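PDB 2OFY: putative XRE-family transcriptional regulator, which probably binds DNA through a helix-turn-helix domain of the XRE family and so is likely to regulate transcription. Local coordinates for residues Arg22-Asp27 against Leu67-Asp72; Thr32-Phe35 against Ser40-Thr43; Arg45-Gly50 against Phe57-Ala62. One frame throughout, in Å; residues are numbered along the deposited sequence.

How the contacts relate
From the N terminus, helix 8-25 ends in 22-27, which waits some forty residues for 67-72; contact 1 thereby closes the longest loop, and the other two lie within it, one after the other. Contact 2 closes first, across the short turn between helices 30-37 and 41-48. Contact 3 follows, joining the far end of helix 41-48 to helix 57-66. Arg-25 links the layers, since its side chain touches residues of both other contacts. Contacts 1 and 3 also adjoin the second subunit. The chain thus illustrates how a small all-helical domain can be tied together by a few apolar contacts.

Contact 1: residues Arg22-Asp27 against Leu67-Asp72; sequences RSARGD and LDLSLD
Leu-67 lays its two methyl branches against the last turn of helix 8-25. With CG anti to the carbonyl carbon (chi1 -56°) and so placed at the helix, chi2 of 173° spreads the methyls: Leu-67 CD2 lies 3.7 Å from Arg-25 CA, and Leu-67 CD1 4.0 Å from Ala-24 CB. Val-33 of helix 30-37 also packs on Leu-67, making this the tight part. The thinner side lies toward Leu-69, whose CD2 alone touches Ala-24 CB at 3.9 Å; Ala-24 and Leu-69 are both partly exposed. An alanine here removes both methyls of Leu-67 and would probably leave a gap between Ala-24, Arg-25 and Val-33. Polar groups turn away from the seam. Arg-22 NH1 donates to Gly-26 O over 2.9 Å, on a lone pair and nearly straight at 164°, bracing the helix end, and this NH1 sits 3.5 Å above the centre of the Arg-25 guanidinium. Arg-25 itself bends at chi3 to a salt bridge with Glu-48 and a hydrogen bond to Met-28 O. Glu-48 probably offsets much of the charge of the paired arginines, while the junction itself, without a hydrogen bond across it, depends on apolar fit.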
ATOM      1  N   ARG A  22     -14.882   3.801   2.289  1.00 19.63           N
ATOM      2  CA  ARG A  22     -16.116   4.313   2.912  1.00 19.06           C
ATOM      3  C   ARG A  22     -17.312   3.383   2.606  1.00 19.77           C
ATOM      4  O   ARG A  22     -18.068   3.054   3.512  1.00 18.71           O
ATOM      5  CB  ARG A  22     -16.395   5.777   2.453  1.00 17.26           C
ATOM      6  CG  ARG A  22     -17.762   6.380   2.922  1.00 21.27           C
ATOM      7  CD  ARG A  22     -17.847   6.321   4.364  1.00 25.63           C
ATOM      8  NE  ARG A  22     -19.168   6.666   4.919  1.00 24.24           N
ATOM      9  CZ  ARG A  22     -20.001   5.771   5.422  1.00 21.50           C
ATOM     10  NH1 ARG A  22     -19.709   4.474   5.371  1.00 19.99           N
ATOM     11  NH2 ARG A  22     -21.143   6.188   5.944  1.00 24.13           N
ATOM     12  N   SER A  23     -17.446   2.974   1.350  1.00 19.95           N
ATOM     13  CA  SER A  23     -18.558   2.095   0.955  1.00 20.59           C
ATOM     14  C   SER A  23     -18.416   0.768   1.688  1.00 19.75           C
ATOM     15  O   SER A  23     -19.424   0.198   2.151  1.00 18.80           O
ATOM     16  CB  SER A  23     -18.522   1.853  -0.557  1.00 22.38           C
ATOM     17  OG  SER A  23     -18.874   3.062  -1.219  1.00 28.56           O
ATOM     18  N   ALA A  24     -17.188   0.245   1.808  1.00 16.40           N
ATOM     19  CA  ALA A  24     -16.976  -1.038   2.528  1.00 16.49           C
ATOM     20  C   ALA A  24     -17.320  -0.931   4.019  1.00 16.13           C
ATOM     21  O   ALA A  24     -17.908  -1.852   4.618  1.00 17.64           O
ATOM     22  CB  ALA A  24     -15.588  -1.588   2.349  1.00 16.34           C
ATOM     23  N   ARG A  25     -17.063   0.231   4.593  1.00 13.82           N
ATOM     24  CA  ARG A  25     -17.421   0.456   5.999  1.00 14.38           C
ATOM     25  C   ARG A  25     -18.955   0.426   6.149  1.00 15.55           C
ATOM     26  O   ARG A  25     -19.473  -0.176   7.103  1.00 16.07           O
ATOM     27  CB  ARG A  25     -16.810   1.750   6.508  1.00 14.10           C
ATOM     28  CG  ARG A  25     -17.180   1.993   7.988  1.00 13.11           C
ATOM     29  CD  ARG A  25     -16.347   3.100   8.592  1.00 14.74           C
ATOM     30  NE  ARG A  25     -16.520   4.400   7.937  1.00 13.28           N
ATOM     31  CZ  ARG A  25     -17.544   5.245   8.146  1.00 15.46           C
ATOM     32  NH1 ARG A  25     -18.613   4.933   8.946  1.00 15.15           N
ATOM     33  NH2 ARG A  25     -17.520   6.429   7.533  1.00 17.63           N
ATOM     34  N   GLY A  26     -19.675   1.029   5.202  1.00 15.77           N
ATOM     35  CA  GLY A  26     -21.147   0.930   5.232  1.00 15.99           C
ATOM     36  C   GLY A  26     -21.643   1.481   6.552  1.00 15.65           C
ATOM     37  O   GLY A  26     -21.274   2.604   6.918  1.00 16.90           O
ATOM     38  N   ASP A  27     -22.473   0.718   7.281  1.00 16.35           N
ATOM     39  CA  ASP A  27     -23.064   1.243   8.512  1.00 18.03           C
ATOM     40  C   ASP A  27     -22.216   1.115   9.759  1.00 18.92           C
ATOM     41  O   ASP A  27     -22.656   1.508  10.861  1.00 17.74           O
ATOM     42  CB  ASP A  27     -24.445   0.607   8.744  1.00 18.05           C
ATOM     43  CG  ASP A  27     -25.384   0.876   7.602  1.00 23.00           C
ATOM     44  OD1 ASP A  27     -25.326   2.009   7.061  1.00 28.54           O
ATOM     45  OD2 ASP A  27     -26.182  -0.021   7.229  1.00 31.28           O
ATOM     46  N   LEU A  67     -12.328  -4.461   7.565  1.00 21.04           N
ATOM     47  CA  LEU A  67     -13.522  -4.419   6.706  1.00 20.76           C
ATOM     48  C   LEU A  67     -13.746  -5.688   5.899  1.00 21.56           C
ATOM     49  O   LEU A  67     -14.693  -5.740   5.084  1.00 21.31           O
ATOM     50  CB  LEU A  67     -13.474  -3.199   5.769  1.00 20.94           C
ATOM     51  CG  LEU A  67     -13.317  -1.861   6.483  1.00 20.10           C
ATOM     52  CD1 LEU A  67     -13.118  -0.813   5.382  1.00 18.59           C
ATOM     53  CD2 LEU A  67     -14.612  -1.555   7.311  1.00 19.11           C
ATOM     54  N   ASP A  68     -12.912  -6.719   6.139  1.00 20.56           N
ATOM     55  CA  ASP A  68     -12.937  -7.958   5.357  1.00 21.43           C
ATOM     56  C   ASP A  68     -12.930  -7.694   3.878  1.00 20.85           C
ATOM     57  O   ASP A  68     -13.697  -8.298   3.098  1.00 20.22           O
ATOM     58  CB  ASP A  68     -14.136  -8.813   5.694  1.00 23.35           C
ATOM     59  CG  ASP A  68     -13.727 -10.088   6.330  1.00 29.84           C
ATOM     60  OD1 ASP A  68     -13.718 -11.115   5.605  1.00 35.84           O
ATOM     61  OD2 ASP A  68     -13.376 -10.050   7.537  1.00 34.73           O
ATOM     62  N   LEU A  69     -12.026  -6.811   3.510  1.00 19.96           N
ATOM     63  CA  LEU A  69     -11.950  -6.345   2.140  1.00 22.74           C
ATOM     64  C   LEU A  69     -10.599  -6.829   1.584  1.00 24.68           C
ATOM     65  O   LEU A  69      -9.593  -6.741   2.277  1.00 22.69           O
ATOM     66  CB  LEU A  69     -12.096  -4.829   2.210  1.00 23.29           C
ATOM     67  CG  LEU A  69     -12.050  -3.979   0.982  1.00 23.51           C
ATOM     68  CD1 LEU A  69     -13.265  -4.286   0.092  1.00 22.49           C
ATOM     69  CD2 LEU A  69     -11.961  -2.448   1.358  1.00 21.48           C
ATOM     70  N   SER A  70     -10.591  -7.435   0.389  1.00 29.57           N
ATOM     71  CA  SER A  70      -9.328  -7.874  -0.212  1.00 30.90           C
ATOM     72  C   SER A  70      -8.606  -6.698  -0.863  1.00 32.63           C
ATOM     73  O   SER A  70      -9.220  -5.942  -1.616  1.00 33.48           O
ATOM     74  CB  SER A  70      -9.581  -8.950  -1.289  1.00 33.58           C
ATOM     75  OG  SER A  70      -8.463  -9.101  -2.168  1.00 35.36           O
ATOM     76  N   LEU A  71      -7.321  -6.543  -0.550  1.00 31.25           N
ATOM     77  CA  LEU A  71      -6.486  -5.471  -1.151  1.00 31.90           C
ATOM     78  C   LEU A  71      -6.394  -5.627  -2.669  1.00 32.41           C
ATOM     79  O   LEU A  71      -6.261  -4.634  -3.358  1.00 32.37           O
ATOM     80  CB  LEU A  71      -5.093  -5.504  -0.563  1.00 31.08           C
ATOM     81  CG  LEU A  71      -5.015  -5.082   0.921  1.00 30.49           C
ATOM     82  CD1 LEU A  71      -3.635  -5.193   1.524  1.00 29.38           C
ATOM     83  CD2 LEU A  71      -5.534  -3.667   1.105  1.00 32.41           C
ATOM     84  N   ASP A  72      -6.421  -6.856  -3.169  1.00 32.41           N
ATOM     85  CA  ASP A  72      -6.386  -7.067  -4.629  1.00 33.60           C
ATOM     86  C   ASP A  72      -7.645  -6.548  -5.272  1.00 35.30           C
ATOM     87  O   ASP A  72      -7.569  -5.949  -6.364  1.00 34.64           O
ATOM     88  CB  ASP A  72      -6.186  -8.540  -4.938  1.00 34.07           C
ATOM     89  CG  ASP A  72      -4.893  -8.981  -4.423  1.00 39.10           C
ATOM     90  OD1 ASP A  72      -3.867  -8.500  -4.970  1.00 39.27           O
ATOM     91  OD2 ASP A  72      -4.901  -9.648  -3.365  1.00 41.26           O
TER

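Contact 2: residues Thr32-Phe35 against Ser40-Thr43; sequences TVAF and SVET
Ala-34 of helix 30-37 points its methyl group at the start of helix 41-48, and the apolar packing of this contact centres on that one group. Its CB lies 3.8 Å from Ser-40 C and about as far from Val-41 N, so the methyl rests on the peptide joining these two residues. One branch of Val-41 completes the seat: Val-41 CG2 comes within 3.9 Å of Ala-34 CB. The torsion explains which branch does so, since CG2 stands beside the backbone N of Val-41 and anti to its carbonyl carbon, whereas CG1 is anti to the backbone N (chi1 157°). A methyl is small enough for the backbones to come close, with Ala-34 CA and Val-41 CA 5.5 Å apart.

No hydrogen bond crosses the contact; the side-chain bond within its segments caps helix 41-48. Ser-40 is the N-cap: its side chain, with CB directed away from helix 30-37, accepts from Thr-43 N, with 2.9 Å between Thr-43 N and Ser-40 OG and an N-H...O angle of 157°. That bond satisfies an amide in the first turn, where no preceding helical carbonyl is available, and probably helps to hold the Ser-40 backbone against which Ala-34 rests.

The charged interactions lie on another side of helix 41-48, where Glu-42 OE1 forms a salt bridge with Arg-45 NE. Two short helices joined by a tight turn, with a small residue in the first packed on the start of the second, form the helix-turn-helix of XRE-family regulators, whose second helix commonly serves as the recognition helix; here helix 41-48 would probably play that part.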
ATOM      1  N   THR A  32     -15.193   2.390  15.669  1.00 14.97           N
ATOM      2  CA  THR A  32     -14.877   0.988  15.776  1.00 16.11           C
ATOM      3  C   THR A  32     -13.830   0.559  14.727  1.00 16.54           C
ATOM      4  O   THR A  32     -12.846  -0.121  15.041  1.00 16.37           O
ATOM      5  CB  THR A  32     -16.126   0.175  15.658  1.00 16.57           C
ATOM      6  OG1 THR A  32     -17.026   0.589  16.717  1.00 17.84           O
ATOM      7  CG2 THR A  32     -15.790  -1.265  15.779  1.00 18.62           C
ATOM      8  N   VAL A  33     -14.073   0.962  13.495  1.00 15.59           N
ATOM      9  CA  VAL A  33     -13.094   0.711  12.400  1.00 14.69           C
ATOM     10  C   VAL A  33     -11.686   1.242  12.797  1.00 15.74           C
ATOM     11  O   VAL A  33     -10.713   0.501  12.745  1.00 16.39           O
ATOM     12  CB  VAL A  33     -13.573   1.227  11.038  1.00 16.22           C
ATOM     13  CG1 VAL A  33     -12.429   0.921   9.991  1.00 14.77           C
ATOM     14  CG2 VAL A  33     -14.872   0.517  10.627  1.00 16.63           C
ATOM     15  N   ALA A  34     -11.597   2.521  13.200  1.00 15.51           N
ATOM     16  CA  ALA A  34     -10.321   3.168  13.564  1.00 16.02           C
ATOM     17  C   ALA A  34      -9.656   2.412  14.716  1.00 16.30           C
ATOM     18  O   ALA A  34      -8.460   2.063  14.650  1.00 18.74           O
ATOM     19  CB  ALA A  34     -10.579   4.615  13.967  1.00 15.20           C
ATOM     20  N   PHE A  35     -10.447   2.077  15.757  1.00 16.44           N
ATOM     21  CA  PHE A  35      -9.915   1.323  16.908  1.00 16.24           C
ATOM     22  C   PHE A  35      -9.349  -0.044  16.508  1.00 16.73           C
ATOM     23  O   PHE A  35      -8.241  -0.386  16.931  1.00 17.10           O
ATOM     24  CB  PHE A  35     -10.937   1.156  18.045  1.00 15.74           C
ATOM     25  CG  PHE A  35     -10.441   0.279  19.200  1.00 16.28           C
ATOM     26  CD1 PHE A  35      -9.484   0.742  20.130  1.00 16.02           C
ATOM     27  CD2 PHE A  35     -10.912  -1.023  19.350  1.00 18.29           C
ATOM     28  CE1 PHE A  35      -9.033  -0.086  21.158  1.00 17.11           C
ATOM     29  CE2 PHE A  35     -10.458  -1.854  20.383  1.00 18.41           C
ATOM     30  CZ  PHE A  35      -9.522  -1.383  21.300  1.00 17.44           C
ATOM     31  N   SER A  40      -6.293   6.681  14.123  1.00 17.03           N
ATOM     32  CA  SER A  40      -7.240   7.657  14.658  1.00 16.95           C
ATOM     33  C   SER A  40      -8.446   7.809  13.746  1.00 16.21           C
ATOM     34  O   SER A  40      -8.363   7.537  12.538  1.00 15.79           O
ATOM     35  CB  SER A  40      -6.593   9.023  14.802  1.00 16.81           C
ATOM     36  OG  SER A  40      -6.155   9.481  13.537  1.00 16.95           O
ATOM     37  N   VAL A  41      -9.537   8.322  14.324  1.00 16.97           N
ATOM     38  CA  VAL A  41     -10.724   8.630  13.479  1.00 18.17           C
ATOM     39  C   VAL A  41     -10.336   9.734  12.476  1.00 17.88           C
ATOM     40  O   VAL A  41     -10.746   9.677  11.290  1.00 17.40           O
ATOM     41  CB  VAL A  41     -11.934   9.045  14.313  1.00 18.17           C
ATOM     42  CG1 VAL A  41     -12.935   9.877  13.487  1.00 19.29           C
ATOM     43  CG2 VAL A  41     -12.592   7.818  14.900  1.00 19.09           C
ATOM     44  N   GLU A  42      -9.530  10.699  12.939  1.00 17.31           N
ATOM     45  CA  GLU A  42      -9.045  11.713  12.015  1.00 18.59           C
ATOM     46  C   GLU A  42      -8.335  11.123  10.800  1.00 17.15           C
ATOM     47  O   GLU A  42      -8.608  11.526   9.678  1.00 16.18           O
ATOM     48  CB  GLU A  42      -8.207  12.839  12.686  1.00 18.21           C
ATOM     49  CG  GLU A  42      -9.114  14.065  12.955  1.00 26.27           C
ATOM     50  CD  GLU A  42     -10.259  14.196  11.919  1.00 32.63           C
ATOM     51  OE1 GLU A  42     -11.447  14.333  12.333  1.00 33.11           O
ATOM     52  OE2 GLU A  42      -9.975  14.087  10.687  1.00 37.92           O
ATOM     53  N   THR A  43      -7.461  10.151  11.018  1.00 16.51           N
ATOM     54  CA  THR A  43      -6.791   9.493   9.897  1.00 16.24           C
ATOM     55  C   THR A  43      -7.791   8.782   8.965  1.00 15.96           C
ATOM     56  O   THR A  43      -7.718   8.956   7.730  1.00 14.70           O
ATOM     57  CB  THR A  43      -5.602   8.616  10.417  1.00 16.94           C
ATOM     58  OG1 THR A  43      -4.614   9.472  11.004  1.00 19.51           O
ATOM     59  CG2 THR A  43      -5.046   7.730   9.306  1.00 18.77           C
TER

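Contact 3: residues Arg45-Gly50 against Phe57-Ala62; sequences RKIETG and FFTIAA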
ATOM      1  N   ARG A  45     -10.988   9.356   8.547  1.00 14.85           N
ATOM      2  CA  ARG A  45     -11.741  10.397   7.850  0.50 14.79           C
ATOM      3  C   ARG A  45     -10.984  10.936   6.640  1.00 13.75           C
ATOM      4  O   ARG A  45     -11.541  11.102   5.566  1.00 14.02           O
ATOM      5  CB  ARG A  45     -12.068  11.557   8.805  0.50 14.76           C
ATOM      6  CG  ARG A  45     -12.952  12.626   8.159  0.50 16.59           C
ATOM      7  CD  ARG A  45     -13.237  13.794   9.098  0.50 17.12           C
ATOM      8  NE  ARG A  45     -13.516  13.375  10.473  0.50 24.09           N
ATOM      9  CZ  ARG A  45     -14.682  12.912  10.925  0.50 23.77           C
ATOM     10  NH1 ARG A  45     -15.735  12.786  10.119  0.50 25.31           N
ATOM     11  NH2 ARG A  45     -14.795  12.582  12.207  0.50 23.79           N
ATOM     12  N   LYS A  46      -9.716  11.294   6.872  1.00 13.89           N
ATOM     13  CA  LYS A  46      -8.904  11.818   5.809  1.00 13.37           C
ATOM     14  C   LYS A  46      -8.702  10.769   4.749  1.00 14.06           C
ATOM     15  O   LYS A  46      -8.750  11.091   3.561  1.00 13.82           O
ATOM     16  CB  LYS A  46      -7.565  12.251   6.390  1.00 12.19           C
ATOM     17  CG  LYS A  46      -7.715  13.591   7.139  1.00 13.79           C
ATOM     18  CD  LYS A  46      -6.356  13.965   7.783  1.00 20.31           C
ATOM     19  CE  LYS A  46      -6.531  15.281   8.551  1.00 22.35           C
ATOM     20  NZ  LYS A  46      -5.420  15.572   9.504  1.00 27.35           N
ATOM     21  N   ILE A  47      -8.484   9.512   5.148  1.00 15.09           N
ATOM     22  CA  ILE A  47      -8.336   8.455   4.089  1.00 16.41           C
ATOM     23  C   ILE A  47      -9.649   8.357   3.268  1.00 17.38           C
ATOM     24  O   ILE A  47      -9.633   8.344   2.043  1.00 17.94           O
ATOM     25  CB  ILE A  47      -7.974   7.083   4.696  1.00 16.37           C
ATOM     26  CG1 ILE A  47      -6.504   7.135   5.189  1.00 17.41           C
ATOM     27  CG2 ILE A  47      -8.206   5.975   3.629  1.00 19.08           C
ATOM     28  CD1 ILE A  47      -6.274   6.004   6.214  1.00 27.23           C
ATOM     29  N   GLU A  48     -10.791   8.297   3.956  1.00 17.26           N
ATOM     30  CA  GLU A  48     -12.063   8.067   3.286  1.00 17.17           C
ATOM     31  C   GLU A  48     -12.430   9.198   2.321  1.00 17.19           C
ATOM     32  O   GLU A  48     -13.185   8.999   1.337  1.00 17.71           O
ATOM     33  CB  GLU A  48     -13.170   7.901   4.336  1.00 16.04           C
ATOM     34  CG  GLU A  48     -13.136   6.557   4.980  1.00 16.33           C
ATOM     35  CD  GLU A  48     -14.350   6.298   5.890  1.00 18.62           C
ATOM     36  OE1 GLU A  48     -15.100   7.237   6.197  1.00 19.36           O
ATOM     37  OE2 GLU A  48     -14.500   5.132   6.273  1.00 20.84           O
ATOM     38  N   THR A  49     -11.954  10.402   2.649  1.00 16.34           N
ATOM     39  CA  THR A  49     -12.302  11.600   1.904  1.00 17.57           C
ATOM     40  C   THR A  49     -11.183  12.084   0.995  1.00 17.64           C
ATOM     41  O   THR A  49     -11.287  13.196   0.411  1.00 18.04           O
ATOM     42  CB  THR A  49     -12.758  12.740   2.849  1.00 16.91           C
ATOM     43  OG1 THR A  49     -11.661  13.046   3.740  1.00 18.01           O
ATOM     44  CG2 THR A  49     -13.990  12.306   3.640  1.00 19.08           C
ATOM     45  N   GLY A  50     -10.127  11.294   0.880  1.00 16.27           N
ATOM     46  CA  GLY A  50      -8.973  11.527  -0.008  1.00 17.13           C
ATOM     47  C   GLY A  50      -8.084  12.698   0.372  1.00 18.26           C
ATOM     48  O   GLY A  50      -7.484  13.345  -0.507  1.00 18.63           O
ATOM     49  N   PHE A  57       0.871   1.954   3.007  1.00 18.24           N
ATOM     50  CA  PHE A  57       0.465   0.577   2.699  1.00 18.00           C
ATOM     51  C   PHE A  57      -0.078  -0.123   3.951  1.00 17.69           C
ATOM     52  O   PHE A  57      -1.145  -0.779   3.901  1.00 18.19           O
ATOM     53  CB  PHE A  57       1.694  -0.242   2.242  1.00 17.96           C
ATOM     54  CG  PHE A  57       1.357  -1.681   1.990  1.00 18.69           C
ATOM     55  CD1 PHE A  57       0.578  -2.048   0.882  1.00 17.14           C
ATOM     56  CD2 PHE A  57       1.793  -2.678   2.883  1.00 24.17           C
ATOM     57  CE1 PHE A  57       0.221  -3.384   0.700  1.00 22.73           C
ATOM     58  CE2 PHE A  57       1.439  -4.019   2.668  1.00 25.02           C
ATOM     59  CZ  PHE A  57       0.647  -4.354   1.592  1.00 22.03           C
ATOM     60  N   PHE A  58       0.658  -0.015   5.053  1.00 19.07           N
ATOM     61  CA  PHE A  58       0.285  -0.784   6.274  1.00 21.27           C
ATOM     62  C   PHE A  58      -1.019  -0.284   6.877  1.00 21.70           C
ATOM     63  O   PHE A  58      -1.816  -1.090   7.351  1.00 21.03           O
ATOM     64  CB  PHE A  58       1.457  -0.895   7.232  1.00 23.36           C
ATOM     65  CG  PHE A  58       2.503  -1.847   6.709  1.00 24.83           C
ATOM     66  CD1 PHE A  58       2.218  -3.229   6.620  1.00 28.27           C
ATOM     67  CD2 PHE A  58       3.689  -1.357   6.149  1.00 27.26           C
ATOM     68  CE1 PHE A  58       3.156  -4.085   6.083  1.00 30.49           C
ATOM     69  CE2 PHE A  58       4.621  -2.186   5.630  1.00 26.14           C
ATOM     70  CZ  PHE A  58       4.388  -3.554   5.589  1.00 28.03           C
ATOM     71  N   THR A  59      -1.279   1.007   6.731  1.00 20.22           N
ATOM     72  CA  THR A  59      -2.576   1.568   7.183  1.00 21.47           C
ATOM     73  C   THR A  59      -3.755   1.078   6.351  1.00 21.21           C
ATOM     74  O   THR A  59      -4.772   0.651   6.922  1.00 20.83           O
ATOM     75  CB  THR A  59      -2.514   3.067   7.234  1.00 22.25           C
ATOM     76  OG1 THR A  59      -1.440   3.408   8.138  1.00 24.76           O
ATOM     77  CG2 THR A  59      -3.864   3.638   7.729  1.00 23.30           C
ATOM     78  N   ILE A  60      -3.603   1.098   5.032  1.00 18.93           N
ATOM     79  CA  ILE A  60      -4.688   0.647   4.167  1.00 18.53           C
ATOM     80  C   ILE A  60      -4.920  -0.866   4.398  1.00 18.73           C
ATOM     81  O   ILE A  60      -6.080  -1.341   4.450  1.00 20.24           O
ATOM     82  CB  ILE A  60      -4.398   0.987   2.716  1.00 19.57           C
ATOM     83  CG1 ILE A  60      -4.274   2.512   2.528  1.00 19.01           C
ATOM     84  CG2 ILE A  60      -5.427   0.373   1.818  1.00 19.80           C
ATOM     85  CD1 ILE A  60      -5.484   3.345   3.030  1.00 20.73           C
ATOM     86  N   ALA A  61      -3.820  -1.614   4.530  1.00 18.35           N
ATOM     87  CA  ALA A  61      -3.917  -3.022   4.831  1.00 17.92           C
ATOM     88  C   ALA A  61      -4.709  -3.266   6.117  1.00 18.84           C
ATOM     89  O   ALA A  61      -5.484  -4.169   6.193  1.00 19.23           O
ATOM     90  CB  ALA A  61      -2.496  -3.620   4.944  1.00 18.35           C
ATOM     91  N   ALA A  62      -4.466  -2.471   7.151  1.00 17.34           N
ATOM     92  CA  ALA A  62      -5.091  -2.731   8.436  1.00 19.53           C
ATOM     93  C   ALA A  62      -6.577  -2.424   8.314  1.00 18.64           C
ATOM     94  O   ALA A  62      -7.405  -3.108   8.915  1.00 18.38           O
ATOM     95  CB  ALA A  62      -4.438  -1.884   9.506  1.00 20.39           C
TER
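Arg-45 O is gripped twice by one residue at the end of helix 41-48. Thr-49 OG1 donates to it over 2.7 Å, tilted 31° from the carbonyl plane, and the backbone Thr-49 N reaches Arg-45 O from the opposite face of that plane at 3.0 Å. Thr-49 OG1 is also bonded to Arg-51 NE, and Gly-50, at positive phi, is the C-prime residue of the Schellman motif that closes the helix. Between Arg-45 and Thr-49 in sequence, Ile-47 turns to the other helix, and the packing is wholly apolar. Ile-47 offers both its branches: CD1 touches Thr-59 CG2 at 3.7 Å, the two side chains crossing at a slant, while Ile-47 CG2 lies 3.8 Å from Ile-60 CD1, these side chains sliding past each other in opposite directions. Thr-59 presents its methyl because CG2 stands anti to the backbone N (chi1 -58° for OG1). Leu-21 of helix 8-25 touches both isoleucines, and Leu-71 adds to the cover of Ile-60, while Phe-57 of the second subunit also packs on Ile-60. Apolar branches thus join helix 41-48 to helix 57-66 in the core, and the polar bonds described here finish helix 41-48; the union probably relies on shape and exclusion of water.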